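Local coordinates for hydrolase, isochorismatase family (Pseudomonas putida KT2440, PDB 4H17), which is an isochorismatase-family hydrolase whose own substrate is not established, and probably acts on a small molecule as its relatives do, at residues Q32-S37 and G77-Q82; A19-A24 and D125-G130; P65-R70 and G97-E102. All coordinates share one frame; numbering follows the deposited sequence. Where two conformers were deposited one is given.

How the interactions relate
Interactions 2 and 3 both reach the central parallel sheet, whereas interaction 1 joins two loops that follow strands 24-29 and 66-71. Interaction 1 is largely buried and mixes a salt bridge, an edge-to-face aromatic pair and a sulfate site. Interaction 2 is partly buried and relies on aliphatic contacts and bridging waters, closing a chain loop in which both other contacts are nested. Interaction 3 is a regular strand ladder at one outer margin of the sheet, with a histidine-carboxylate bond beside it. Interactions 1 and 3 touch where Q32 packs on R70; interactions 2 and 3 touch at A24 and P65. Interactions 1 and 2 lie on opposite sides of the chain's centre.

Interaction 1 of 3, residues Q32-S37 and G77-Q82; sequences QKEYLS and GRFDPQ. With EDO (1,2-ethanediol), chain G; SO4 (sulfate ion), chain C.
E34 grips the 77-82 loop with both carboxylate oxygens. E34 OE1 accepts a nearly straight hydrogen bond from F79 N (2.8 Å), which meets it from above the carboxylate plane. E34 OE2 turns its syn lone pair to R78 NH1 at 3.1 Å, forming a salt bridge in the guanidinium plane. E34 CG, anti to the backbone N (chi1 179°), lies over the centre of one F79 face, 3.7 Å from the centroid, a CH-pi contact, and the bend at chi2 turns the carboxylate toward F79 N and R78. F79 directs its edge at the face of Y35 in an offset edge-to-face pair, planes 73° apart, with F79 CE2 3.4 Å from Y35 CZ. One water accepts from Q32 NE2 and donates to F79 O; Q32 is also bonded to H71 N and G86 O. Packing continues onto H71, whose ring stacks with F79, and onto M8 of the second subunit. Y35 OH donates to sulfate O4 (2.7 Å), an anion also held by H71, M132, S135 and S136. The 3-10 segment 33-35 and type II turn G77-D80 thus border a pocket whose sulfate, probably from the crystallisation liquor, may mark the substrate site of this isochorismatase-family fold.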
ATOM      1  N   GLN A  32     -10.864  10.242 -13.754  1.00 13.75           N
ATOM      2  CA  GLN A  32     -12.169   9.901 -14.319  1.00 12.07           C
ATOM      3  C   GLN A  32     -13.344  10.524 -13.571  1.00 11.22           C
ATOM      4  O   GLN A  32     -13.256  10.847 -12.398  1.00 12.36           O
ATOM      5  CB  GLN A  32     -12.355   8.407 -14.359  1.00 15.72           C
ATOM      6  CG  GLN A  32     -11.326   7.701 -15.209  1.00 18.87           C
ATOM      7  CD  GLN A  32     -11.492   6.223 -15.143  1.00 15.14           C
ATOM      8  OE1 GLN A  32     -10.798   5.519 -14.373  1.00 14.09           O
ATOM      9  NE2 GLN A  32     -12.407   5.701 -15.989  1.00 15.54           N
ATOM     10  N   LYS A  33     -14.467  10.648 -14.285  1.00 12.39           N
ATOM     11  CA  LYS A  33     -15.629  11.384 -13.763  1.00 12.39           C
ATOM     12  C   LYS A  33     -16.352  10.692 -12.562  1.00 11.38           C
ATOM     13  O   LYS A  33     -17.039  11.368 -11.765  1.00 11.81           O
ATOM     14  CB  LYS A  33     -16.627  11.695 -14.883  1.00 10.08           C
ATOM     15  CG  LYS A  33     -16.140  12.595 -15.980  1.00 11.32           C
ATOM     16  CD  LYS A  33     -17.272  12.963 -16.940  1.00 13.79           C
ATOM     17  CE  LYS A  33     -16.850  13.974 -17.964  1.00 17.24           C
ATOM     18  NZ  LYS A  33     -17.947  14.159 -18.943  1.00 21.16           N
ATOM     19  N   GLU A  34     -16.156   9.380 -12.396  1.00 11.62           N
ATOM     20  CA  GLU A  34     -16.646   8.634 -11.248  1.00 13.72           C
ATOM     21  C   GLU A  34     -16.361   9.376  -9.948  1.00 11.97           C
ATOM     22  O   GLU A  34     -17.211   9.411  -9.063  1.00 12.51           O
ATOM     23  CB  GLU A  34     -15.985   7.255 -11.210  1.00 13.26           C
ATOM     24  CG  GLU A  34     -16.409   6.395 -10.034  1.00 11.13           C
ATOM     25  CD  GLU A  34     -17.837   5.880 -10.096  1.00 15.60           C
ATOM     26  OE1 GLU A  34     -18.238   5.310 -11.135  1.00 16.74           O
ATOM     27  OE2 GLU A  34     -18.589   6.021  -9.115  1.00 17.03           O
ATOM     28  N   TYR A  35     -15.214  10.048  -9.886  1.00 10.44           N
ATOM     29  CA  TYR A  35     -14.755  10.656  -8.655  1.00 11.66           C
ATOM     30  C   TYR A  35     -15.332  12.041  -8.386  1.00 10.90           C
ATOM     31  O   TYR A  35     -14.913  12.691  -7.391  1.00 13.06           O
ATOM     32  CB  TYR A  35     -13.237  10.716  -8.648  1.00 14.45           C
ATOM     33  CG  TYR A  35     -12.530   9.391  -8.684  1.00 10.55           C
ATOM     34  CD1 TYR A  35     -12.757   8.430  -7.690  1.00 11.03           C
ATOM     35  CD2 TYR A  35     -11.626   9.078  -9.713  1.00 11.13           C
ATOM     36  CE1 TYR A  35     -12.079   7.226  -7.717  1.00 11.42           C
ATOM     37  CE2 TYR A  35     -10.968   7.861  -9.735  1.00 11.07           C
ATOM     38  CZ  TYR A  35     -11.193   6.952  -8.750  1.00 12.08           C
ATOM     39  OH  TYR A  35     -10.411   5.812  -8.924  1.00 14.00           O
ATOM     40  N   LEU A  36     -16.174  12.556  -9.300  1.00 12.19           N
ATOM     41  CA  LEU A  36     -16.683  13.935  -9.148  1.00 16.59           C
ATOM     42  C   LEU A  36     -18.070  13.986  -8.480  1.00 16.03           C
ATOM     43  O   LEU A  36     -18.572  15.067  -8.129  1.00 17.69           O
ATOM     44  CB  LEU A  36     -16.719  14.610 -10.514  1.00 16.53           C
ATOM     45  CG  LEU A  36     -15.439  14.798 -11.334  1.00 16.83           C
ATOM     46  CD1 LEU A  36     -15.642  15.470 -12.693  1.00 18.35           C
ATOM     47  CD2 LEU A  36     -14.389  15.541 -10.540  1.00 15.44           C
ATOM     48  N   SER A  37     -18.699  12.835  -8.301  0.75 15.23           N
ATOM     49  CA  SER A  37     -20.020  12.768  -7.720  0.75 16.29           C
ATOM     50  C   SER A  37     -20.265  11.366  -7.135  0.75 16.58           C
ATOM     51  O   SER A  37     -19.460  10.479  -7.331  0.75 14.21           O
ATOM     52  CB  SER A  37     -21.080  13.121  -8.773  0.75 16.02           C
ATOM     53  OG  SER A  37     -21.202  12.063  -9.711  0.75 15.76           O
ATOM     54  N   GLY A  77     -22.192   0.033 -14.295  1.00 11.77           N
ATOM     55  CA  GLY A  77     -21.686  -0.027 -12.914  1.00 13.54           C
ATOM     56  C   GLY A  77     -20.696   1.065 -12.625  1.00 13.70           C
ATOM     57  O   GLY A  77     -20.703   2.125 -13.237  1.00 14.42           O
ATOM     58  N   ARG A  78     -19.828   0.829 -11.651  1.00 14.48           N
ATOM     59  CA  ARG A  78     -18.828   1.797 -11.304  1.00 15.41           C
ATOM     60  C   ARG A  78     -17.777   1.953 -12.416  1.00 12.39           C
ATOM     61  O   ARG A  78     -17.402   0.974 -13.061  1.00 11.57           O
ATOM     62  CB  ARG A  78     -18.193   1.399  -9.950  1.00 14.94           C
ATOM     63  CG  ARG A  78     -19.167   1.416  -8.759  1.00 17.71           C
ATOM     64  CD  ARG A  78     -19.564   2.832  -8.382  1.00 21.89           C
ATOM     65  NE  ARG A  78     -20.750   2.853  -7.530  1.00 24.84           N
ATOM     66  CZ  ARG A  78     -21.517   3.921  -7.309  1.00 26.44           C
ATOM     67  NH1 ARG A  78     -21.239   5.113  -7.846  1.00 24.23           N
ATOM     68  NH2 ARG A  78     -22.565   3.799  -6.522  1.00 30.32           N
ATOM     69  N   PHE A  79     -17.333   3.186 -12.644  1.00 13.40           N
ATOM     70  CA  PHE A  79     -16.425   3.552 -13.730  1.00 11.18           C
ATOM     71  C   PHE A  79     -16.935   3.050 -15.078  1.00 11.32           C
ATOM     72  O   PHE A  79     -16.158   2.712 -15.959  1.00 11.26           O
ATOM     73  CB  PHE A  79     -14.997   3.001 -13.481  1.00 12.20           C
ATOM     74  CG  PHE A  79     -14.425   3.387 -12.118  1.00 11.80           C
ATOM     75  CD1 PHE A  79     -14.716   2.680 -10.972  1.00 13.83           C
ATOM     76  CD2 PHE A  79     -13.624   4.541 -12.006  1.00 13.96           C
ATOM     77  CE1 PHE A  79     -14.207   3.057  -9.738  1.00 12.15           C
ATOM     78  CE2 PHE A  79     -13.108   4.922 -10.766  1.00 13.34           C
ATOM     79  CZ  PHE A  79     -13.415   4.190  -9.637  1.00 13.03           C
ATOM     80  N   ASP A  80     -18.260   3.057 -15.235  1.00 11.37           N
ATOM     81  CA  ASP A  80     -18.915   2.543 -16.422  1.00 13.56           C
ATOM     82  C   ASP A  80     -18.266   3.044 -17.730  1.00 12.27           C
ATOM     83  O   ASP A  80     -18.353   4.227 -18.037  1.00 12.53           O
ATOM     84  CB  ASP A  80     -20.351   3.019 -16.359  1.00 15.23           C
ATOM     85  CG  ASP A  80     -21.207   2.502 -17.474  1.00 15.37           C
ATOM     86  OD1 ASP A  80     -20.720   1.817 -18.379  1.00 16.32           O
ATOM     87  OD2 ASP A  80     -22.411   2.855 -17.436  1.00 22.33           O
ATOM     88  N   PRO A  81     -17.713   2.138 -18.549  1.00 12.80           N
ATOM     89  CA  PRO A  81     -17.035   2.606 -19.733  1.00 14.72           C
ATOM     90  C   PRO A  81     -17.975   3.009 -20.862  1.00 15.40           C
ATOM     91  O   PRO A  81     -17.530   3.617 -21.824  1.00 18.23           O
ATOM     92  CB  PRO A  81     -16.170   1.441 -20.113  1.00 11.59           C
ATOM     93  CG  PRO A  81     -16.969   0.231 -19.659  1.00 12.37           C
ATOM     94  CD  PRO A  81     -17.572   0.683 -18.361  1.00 14.76           C
ATOM     95  N   GLN A  82     -19.241   2.732 -20.712  1.00 14.42           N
ATOM     96  CA  GLN A  82     -20.266   3.181 -21.665  1.00 14.59           C
ATOM     97  C   GLN A  82     -21.103   4.324 -21.072  1.00 19.28           C
ATOM     98  O   GLN A  82     -22.155   4.661 -21.620  1.00 22.51           O
ATOM     99  CB  GLN A  82     -21.188   2.025 -22.002  1.00 17.10           C
ATOM    100  CG  GLN A  82     -20.508   0.926 -22.794  1.00 14.55           C
ATOM    101  CD  GLN A  82     -21.391  -0.222 -23.244  1.00 16.55           C
ATOM    102  OE1 GLN A  82     -22.604  -0.222 -23.059  1.00 19.05           O
ATOM    103  NE2 GLN A  82     -20.758  -1.236 -23.848  1.00 15.83           N
TER
HETATM  104  C1  EDO G 205     -20.634  -2.864  -9.442  1.00 13.66           C
HETATM  105  O1  EDO G 205     -21.668  -2.336 -10.303  1.00 12.15           O
HETATM  106  C2  EDO G 205     -19.333  -2.912 -10.190  1.00 11.11           C
HETATM  107  O2  EDO G 205     -18.887  -1.590 -10.537  1.00 14.85           O
HETATM  108  S   SO4 C 201      -9.194   3.365  -6.803  1.00 12.52           S
HETATM  109  O1  SO4 C 201      -8.808   2.913  -8.157  1.00 13.34           O
HETATM  110  O2  SO4 C 201      -8.092   4.011  -6.135  1.00 12.17           O
HETATM  111  O3  SO4 C 201      -9.541   2.155  -6.020  1.00 13.45           O
HETATM  112  O4  SO4 C 201     -10.415   4.190  -6.809  1.00 12.97           O
HETATM  113  O   HOH W   1     -13.593   3.349 -16.829  1.00 15.17           O

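Interaction 2 of 3, residues A19-A24 and D125-G130; sequences AKLSHA and DLIVCG
I127 reaches from the strand into a pocket formed by A19, L21 and A24. I127 CG1, beside the backbone N and anti to the carbonyl carbon (chi1 -63°), lies 3.7 Å from A19 CB, and the extended chi2 carries I127 CD1 onward to A24 CB at 3.6 Å. I127 CD1 also meets L21 CD1 at 3.8 Å, the two side chains crossing at about a right angle. An alanine in place of I127 would probably open a gap between A19, L21 and A24 and leave the loop less firmly seated on the strand. Nearer the strand's start, A19 CB rests on D125 CB (4.0 Å), while A24 CA makes a CA-H...O contact with D125 O at 3.2 Å.

Two waters fill out the polar side. One accepts from K20 N and donates to D125 OD2 at 2.9 Å; the other donates to H23 O and to the same OD2, and accepts from D125 N. The other carboxylate oxygen, OD1, forms a salt bridge with R150, which is likely to limit the aspartate's rotation. Within the loop, backbone bonds from H23 N to K20 O and from A24 N to L21 O shape the 3-10 turn. L21 packs on R64 and on A58 of helix 45-61. The arrangement brings the chain into strand 24-29 beside strand 125-131, adjacent parallel strands at the centre of the Rossmann-like alpha/beta sheet.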
ATOM      1  N   ALA A  19      12.150  13.654  -8.551  1.00 16.80           N
ATOM      2  CA  ALA A  19      12.286  13.588 -10.008  1.00 16.26           C
ATOM      3  C   ALA A  19      12.372  14.984 -10.563  1.00 16.35           C
ATOM      4  O   ALA A  19      11.758  15.914 -10.027  1.00 18.95           O
ATOM      5  CB  ALA A  19      11.080  12.903 -10.629  1.00 13.35           C
ATOM      6  N   LYS A  20      13.114  15.129 -11.649  0.50 18.04           N
ATOM      7  CA  LYS A  20      13.052  16.344 -12.458  0.50 20.20           C
ATOM      8  C   LYS A  20      12.159  15.950 -13.617  0.50 20.44           C
ATOM      9  O   LYS A  20      12.390  14.914 -14.242  0.50 18.89           O
ATOM     10  CB  LYS A  20      14.440  16.760 -12.969  0.50 21.86           C
ATOM     11  CG  LYS A  20      15.425  17.283 -11.928  0.50 22.74           C
ATOM     12  CD  LYS A  20      14.999  18.617 -11.337  0.50 26.30           C
ATOM     13  CE  LYS A  20      16.171  19.573 -11.225  0.50 27.72           C
ATOM     14  NZ  LYS A  20      17.230  18.976 -10.367  0.50 25.12           N
ATOM     15  N   LEU A  21      11.149  16.767 -13.906  1.00 20.28           N
ATOM     16  CA  LEU A  21      10.229  16.502 -15.023  1.00 18.81           C
ATOM     17  C   LEU A  21      11.004  16.203 -16.323  1.00 20.62           C
ATOM     18  O   LEU A  21      10.628  15.331 -17.098  1.00 16.12           O
ATOM     19  CB  LEU A  21       9.263  17.668 -15.215  1.00 19.11           C
ATOM     20  CG  LEU A  21       8.226  17.501 -16.318  1.00 19.96           C
ATOM     21  CD1 LEU A  21       7.451  16.187 -16.132  1.00 20.07           C
ATOM     22  CD2 LEU A  21       7.290  18.701 -16.351  1.00 26.20           C
ATOM     23  N   SER A  22      12.118  16.911 -16.525  1.00 20.04           N
ATOM     24  CA  SER A  22      12.940  16.791 -17.713  1.00 20.65           C
ATOM     25  C   SER A  22      13.559  15.419 -17.902  1.00 18.66           C
ATOM     26  O   SER A  22      13.950  15.075 -19.031  1.00 23.42           O
ATOM     27  CB  SER A  22      14.041  17.855 -17.696  1.00 21.96           C
ATOM     28  OG  SER A  22      14.925  17.706 -16.601  1.00 21.67           O
ATOM     29  N   HIS A  23      13.643  14.624 -16.839  1.00 17.65           N
ATOM     30  CA  HIS A  23      14.174  13.263 -16.941  1.00 21.70           C
ATOM     31  C   HIS A  23      13.153  12.198 -16.548  1.00 21.52           C
ATOM     32  O   HIS A  23      13.508  11.036 -16.333  1.00 21.75           O
ATOM     33  CB  HIS A  23      15.406  13.135 -16.058  1.00 25.55           C
ATOM     34  CG  HIS A  23      16.439  14.179 -16.309  1.00 34.93           C
ATOM     35  ND1 HIS A  23      16.946  14.440 -17.562  1.00 47.04           N
ATOM     36  CD2 HIS A  23      17.060  15.037 -15.464  1.00 40.28           C
ATOM     37  CE1 HIS A  23      17.836  15.415 -17.480  1.00 46.51           C
ATOM     38  NE2 HIS A  23      17.929  15.789 -16.216  1.00 40.13           N
ATOM     39  N   ALA A  24      11.879  12.564 -16.536  1.00 15.49           N
ATOM     40  CA  ALA A  24      10.856  11.672 -15.985  1.00 15.11           C
ATOM     41  C   ALA A  24       9.805  11.256 -16.997  1.00 15.77           C
ATOM     42  O   ALA A  24       9.680  11.866 -18.029  1.00 15.14           O
ATOM     43  CB  ALA A  24      10.181  12.340 -14.795  1.00 14.95           C
ATOM     44  N   ASP A 125      12.857   7.409 -13.293  1.00 19.11           N
ATOM     45  CA  ASP A 125      12.067   8.404 -12.558  1.00 13.87           C
ATOM     46  C   ASP A 125      10.638   8.592 -13.088  1.00 13.95           C
ATOM     47  O   ASP A 125      10.387   8.985 -14.226  1.00 15.81           O
ATOM     48  CB  ASP A 125      12.732   9.791 -12.526  1.00 17.25           C
ATOM     49  CG  ASP A 125      13.974   9.861 -11.629  1.00 24.04           C
ATOM     50  OD1 ASP A 125      13.833   9.714 -10.401  1.00 29.04           O
ATOM     51  OD2 ASP A 125      15.065  10.212 -12.093  1.00 25.63           O
ATOM     52  N   LEU A 126       9.704   8.339 -12.186  1.00 13.42           N
ATOM     53  CA  LEU A 126       8.279   8.442 -12.447  1.00 12.41           C
ATOM     54  C   LEU A 126       7.671   9.510 -11.571  1.00 13.69           C
ATOM     55  O   LEU A 126       7.878   9.537 -10.372  1.00 13.59           O
ATOM     56  CB  LEU A 126       7.565   7.119 -12.165  1.00 12.92           C
ATOM     57  CG  LEU A 126       8.151   5.825 -12.739  1.00 13.80           C
ATOM     58  CD1 LEU A 126       7.329   4.633 -12.273  1.00 12.42           C
ATOM     59  CD2 LEU A 126       8.306   5.882 -14.252  1.00 14.72           C
ATOM     60  N   ILE A 127       6.910  10.399 -12.198  1.00 13.08           N
ATOM     61  CA  ILE A 127       6.092  11.368 -11.500  1.00 14.54           C
ATOM     62  C   ILE A 127       4.664  10.815 -11.572  1.00 13.70           C
ATOM     63  O   ILE A 127       4.151  10.541 -12.678  1.00 14.50           O
ATOM     64  CB  ILE A 127       6.198  12.781 -12.106  1.00 13.42           C
ATOM     65  CG1 ILE A 127       7.643  13.288 -11.966  1.00 13.05           C
ATOM     66  CG2 ILE A 127       5.213  13.722 -11.427  1.00 13.87           C
ATOM     67  CD1 ILE A 127       7.990  14.453 -12.848  1.00 14.71           C
ATOM     68  N   VAL A 128       4.071  10.626 -10.396  1.00 11.49           N
ATOM     69  CA  VAL A 128       2.781  10.000 -10.233  1.00 11.15           C
ATOM     70  C   VAL A 128       1.734  10.887  -9.589  1.00 12.40           C
ATOM     71  O   VAL A 128       1.994  11.549  -8.582  1.00 12.75           O
ATOM     72  CB  VAL A 128       2.925   8.713  -9.396  1.00 13.27           C
ATOM     73  CG1 VAL A 128       1.608   7.988  -9.258  1.00 12.14           C
ATOM     74  CG2 VAL A 128       3.964   7.759  -9.950  1.00 13.77           C
ATOM     75  N   CYS A 129       0.545  10.909 -10.186  1.00 11.89           N
ATOM     76  CA  CYS A 129      -0.547  11.641  -9.602  1.00 12.76           C
ATOM     77  C   CYS A 129      -1.831  10.850  -9.862  1.00 12.23           C
ATOM     78  O   CYS A 129      -1.788   9.859 -10.592  1.00 12.39           O
ATOM     79  CB  CYS A 129      -0.612  13.049 -10.198  1.00 15.48           C
ATOM     80  SG  CYS A 129      -0.909  13.099 -11.980  1.00 14.85           S
ATOM     81  N   GLY A 130      -2.922  11.321  -9.272  1.00 11.54           N
ATOM     82  CA  GLY A 130      -4.263  10.761  -9.503  1.00 14.40           C
ATOM     83  C   GLY A 130      -4.923  10.163  -8.280  1.00 13.08           C
ATOM     84  O   GLY A 130      -4.675  10.578  -7.137  1.00 14.09           O
TER
HETATM   85  O   HOH W   2      15.136  13.064 -12.260  1.00 23.57           O
HETATM   86  O   HOH W   3      14.810   8.983 -15.066  1.00 20.08           O

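Interaction 3 of 3, residues P65-R70 and G97-E102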
ATOM      1  N   PRO A  65       7.182  11.859 -21.840  1.00 13.99           N
ATOM      2  CA  PRO A  65       6.251  10.734 -21.952  1.00 14.31           C
ATOM      3  C   PRO A  65       5.167  10.863 -20.940  1.00 12.50           C
ATOM      4  O   PRO A  65       5.462  11.194 -19.756  1.00 13.36           O
ATOM      5  CB  PRO A  65       7.141   9.516 -21.674  1.00 15.37           C
ATOM      6  CG  PRO A  65       8.531   9.982 -21.861  1.00 14.81           C
ATOM      7  CD  PRO A  65       8.515  11.409 -21.390  1.00 14.92           C
ATOM      8  N   ILE A  66       3.919  10.642 -21.384  1.00 12.59           N
ATOM      9  CA  ILE A  66       2.788  10.772 -20.512  1.00 12.46           C
ATOM     10  C   ILE A  66       1.918   9.531 -20.634  1.00 12.83           C
ATOM     11  O   ILE A  66       1.535   9.127 -21.747  1.00 14.03           O
ATOM     12  CB  ILE A  66       1.925  12.002 -20.886  1.00 14.16           C
ATOM     13  CG1 ILE A  66       2.763  13.290 -20.813  1.00 14.41           C
ATOM     14  CG2 ILE A  66       0.658  12.070 -20.044  1.00 14.74           C
ATOM     15  CD1 ILE A  66       2.135  14.487 -21.506  1.00 20.65           C
ATOM     16  N   ILE A  67       1.615   8.953 -19.487  1.00 11.83           N
ATOM     17  CA  ILE A  67       0.808   7.706 -19.393  1.00 11.34           C
ATOM     18  C   ILE A  67      -0.451   7.968 -18.586  1.00 11.87           C
ATOM     19  O   ILE A  67      -0.395   8.450 -17.444  1.00 14.35           O
ATOM     20  CB  ILE A  67       1.580   6.602 -18.707  1.00 13.34           C
ATOM     21  CG1 ILE A  67       2.825   6.255 -19.515  1.00 14.51           C
ATOM     22  CG2 ILE A  67       0.644   5.430 -18.460  1.00 13.82           C
ATOM     23  CD1 ILE A  67       3.822   5.345 -18.809  1.00 16.57           C
ATOM     24  N   HIS A  68      -1.599   7.758 -19.208  1.00 12.73           N
ATOM     25  CA  HIS A  68      -2.889   7.862 -18.554  1.00 12.43           C
ATOM     26  C   HIS A  68      -3.416   6.452 -18.250  1.00 11.82           C
ATOM     27  O   HIS A  68      -3.502   5.592 -19.147  1.00 13.22           O
ATOM     28  CB  HIS A  68      -3.907   8.548 -19.467  1.00 10.98           C
ATOM     29  CG  HIS A  68      -3.459   9.855 -20.037  1.00 11.11           C
ATOM     30  ND1 HIS A  68      -3.876  11.061 -19.515  1.00 11.85           N
ATOM     31  CD2 HIS A  68      -2.669  10.155 -21.088  1.00 11.81           C
ATOM     32  CE1 HIS A  68      -3.337  12.047 -20.213  1.00 12.78           C
ATOM     33  NE2 HIS A  68      -2.614  11.524 -21.185  1.00 16.01           N
ATOM     34  N   VAL A  69      -3.795   6.242 -17.008  1.00 11.11           N
ATOM     35  CA  VAL A  69      -4.389   4.996 -16.556  1.00 12.92           C
ATOM     36  C   VAL A  69      -5.873   5.216 -16.240  1.00 13.01           C
ATOM     37  O   VAL A  69      -6.192   6.203 -15.588  1.00 12.46           O
ATOM     38  CB  VAL A  69      -3.630   4.493 -15.305  1.00 13.26           C
ATOM     39  CG1 VAL A  69      -4.273   3.254 -14.758  1.00 13.32           C
ATOM     40  CG2 VAL A  69      -2.144   4.259 -15.598  1.00 17.46           C
ATOM     41  N   ARG A  70      -6.751   4.289 -16.630  1.00 13.23           N
ATOM     42  CA  ARG A  70      -8.135   4.292 -16.217  1.00 11.66           C
ATOM     43  C   ARG A  70      -8.581   2.905 -15.816  1.00 10.61           C
ATOM     44  O   ARG A  70      -8.013   1.896 -16.257  1.00 11.51           O
ATOM     45  CB  ARG A  70      -9.063   4.718 -17.375  1.00 13.59           C
ATOM     46  CG  ARG A  70      -9.037   6.188 -17.706  1.00 14.95           C
ATOM     47  CD  ARG A  70     -10.185   6.545 -18.637  1.00 15.43           C
ATOM     48  NE  ARG A  70     -10.018   5.989 -19.996  1.00 14.17           N
ATOM     49  CZ  ARG A  70     -10.787   6.339 -21.049  1.00 11.77           C
ATOM     50  NH1 ARG A  70     -11.814   7.150 -20.914  1.00 14.10           N
ATOM     51  NH2 ARG A  70     -10.527   5.828 -22.250  1.00 12.63           N
ATOM     52  N   GLY A  97      -0.346  10.691 -29.288  1.00 15.85           N
ATOM     53  CA  GLY A  97       1.031  10.398 -28.895  1.00 16.51           C
ATOM     54  C   GLY A  97       1.198   9.983 -27.443  1.00 13.67           C
ATOM     55  O   GLY A  97       2.289   9.528 -27.029  1.00 13.43           O
ATOM     56  N   GLU A  98       0.157  10.199 -26.646  1.00 13.82           N
ATOM     57  CA  GLU A  98       0.186   9.845 -25.250  1.00 14.54           C
ATOM     58  C   GLU A  98      -0.320   8.446 -25.039  1.00 11.94           C
ATOM     59  O   GLU A  98      -1.112   7.942 -25.801  1.00 14.03           O
ATOM     60  CB  GLU A  98      -0.569  10.862 -24.437  1.00 13.20           C
ATOM     61  CG  GLU A  98       0.049  12.249 -24.593  1.00 13.53           C
ATOM     62  CD  GLU A  98      -0.698  13.365 -23.905  1.00 13.59           C
ATOM     63  OE1 GLU A  98      -1.776  13.118 -23.301  1.00 14.47           O
ATOM     64  OE2 GLU A  98      -0.204  14.507 -24.008  1.00 15.23           O
ATOM     65  N   ILE A  99       0.228   7.800 -24.037  1.00 12.57           N
ATOM     66  CA  ILE A  99      -0.100   6.397 -23.745  1.00 11.61           C
ATOM     67  C   ILE A  99      -1.344   6.328 -22.846  1.00 13.55           C
ATOM     68  O   ILE A  99      -1.484   7.102 -21.895  1.00 10.94           O
ATOM     69  CB  ILE A  99       1.100   5.751 -23.065  1.00 10.37           C
ATOM     70  CG1 ILE A  99       2.253   5.694 -24.049  1.00 11.15           C
ATOM     71  CG2 ILE A  99       0.761   4.433 -22.437  1.00 12.09           C
ATOM     72  CD1 ILE A  99       3.586   5.665 -23.393  1.00 10.43           C
ATOM     73  N   VAL A 100      -2.240   5.373 -23.132  1.00 14.60           N
ATOM     74  CA  VAL A 100      -3.477   5.220 -22.363  1.00 13.83           C
ATOM     75  C   VAL A 100      -3.725   3.750 -22.102  1.00 15.04           C
ATOM     76  O   VAL A 100      -3.769   2.956 -23.038  1.00 19.00           O
ATOM     77  CB  VAL A 100      -4.705   5.842 -23.085  1.00 13.11           C
ATOM     78  CG1 VAL A 100      -5.928   5.846 -22.179  1.00 14.01           C
ATOM     79  CG2 VAL A 100      -4.459   7.272 -23.505  1.00 16.04           C
ATOM     80  N   ILE A 101      -3.855   3.402 -20.836  0.65 12.67           N
ATOM     81  CA  ILE A 101      -4.169   2.045 -20.474  0.65 12.65           C
ATOM     82  C   ILE A 101      -5.384   1.909 -19.600  0.65 11.56           C
ATOM     83  O   ILE A 101      -5.810   2.846 -18.872  0.65  9.59           O
ATOM     84  CB  ILE A 101      -2.968   1.365 -19.807  0.65 12.76           C
ATOM     85  CG1 ILE A 101      -2.543   2.112 -18.542  0.65 14.53           C
ATOM     86  CG2 ILE A 101      -1.795   1.249 -20.799  0.65 14.48           C
ATOM     87  CD1 ILE A 101      -1.527   1.346 -17.741  0.65 13.45           C
ATOM     88  N   GLU A 102      -5.942   0.709 -19.710  1.00 13.57           N
ATOM     89  CA  GLU A 102      -7.081   0.293 -18.893  1.00 15.48           C
ATOM     90  C   GLU A 102      -6.669  -0.841 -18.005  1.00 14.99           C
ATOM     91  O   GLU A 102      -6.008  -1.799 -18.454  1.00 17.33           O
ATOM     92  CB  GLU A 102      -8.239  -0.239 -19.738  1.00 23.30           C
ATOM     93  CG  GLU A 102      -8.539   0.486 -21.012  1.00 32.09           C
ATOM     94  CD  GLU A 102      -9.925   0.126 -21.534  1.00 30.82           C
ATOM     95  OE1 GLU A 102     -10.927   0.622 -20.984  1.00 28.47           O
ATOM     96  OE2 GLU A 102      -9.997  -0.687 -22.475  1.00 21.68           O
TER
HETATM   97  O   HOH W   4       3.813   9.831 -24.349  1.00 26.64           O
HETATM   98  O   HOH W   5      -8.321   3.955 -20.629  1.00 22.36           O
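H68 and I99 are joined through H68 N and I99 O, one rung of a parallel ladder between strands 66-70 and 99-102 in the Rossmann-like sheet; strand 99-103 is the outermost strand on this side within the chain. The ladder runs from I66 O to I99 N, through H68 N to I99 O and H68 O to I101 N, and on to R70 N with I101 O, at 2.8 to 3.0 Å. The strand axes are inclined by only 20°.

I67, V69, I99 and I101 share one face. I67 and I99 point the same way, I67 CG1 lying 4.0 Å from I99 CB. In one of its two conformers, I101 CG1 sits between the backbone N and the carbonyl carbon (chi1 60°), 3.7 Å from V69 CG2. I67 and I99 also pack against helix 114-121.

H68 and V100 lie on the other face with R70 and E102, and V100 CG2 approaches H68 CD2 at 4.2 Å. Alongside, I66 CD1 comes to 3.4 Å from E98 OE2. That oxygen is in a salt bridge with R60 of helix 45-61, while E98 OE1 accepts from L95 N as well as from H68 NE2, so both carboxylate oxygens are gripped. R70 bends at chi3, and its NE donates to a water that returns a weak bond to I101 O.

H68 CG lies anti to the carbonyl carbon, beside the backbone N (chi1 -52°), which turns the ring toward E98. With E98 extended beyond CG, E98 OE1 receives H68 NE2 at 2.8 Å, the oxygen near the imidazole plane and the nitrogen above the carboxylate plane.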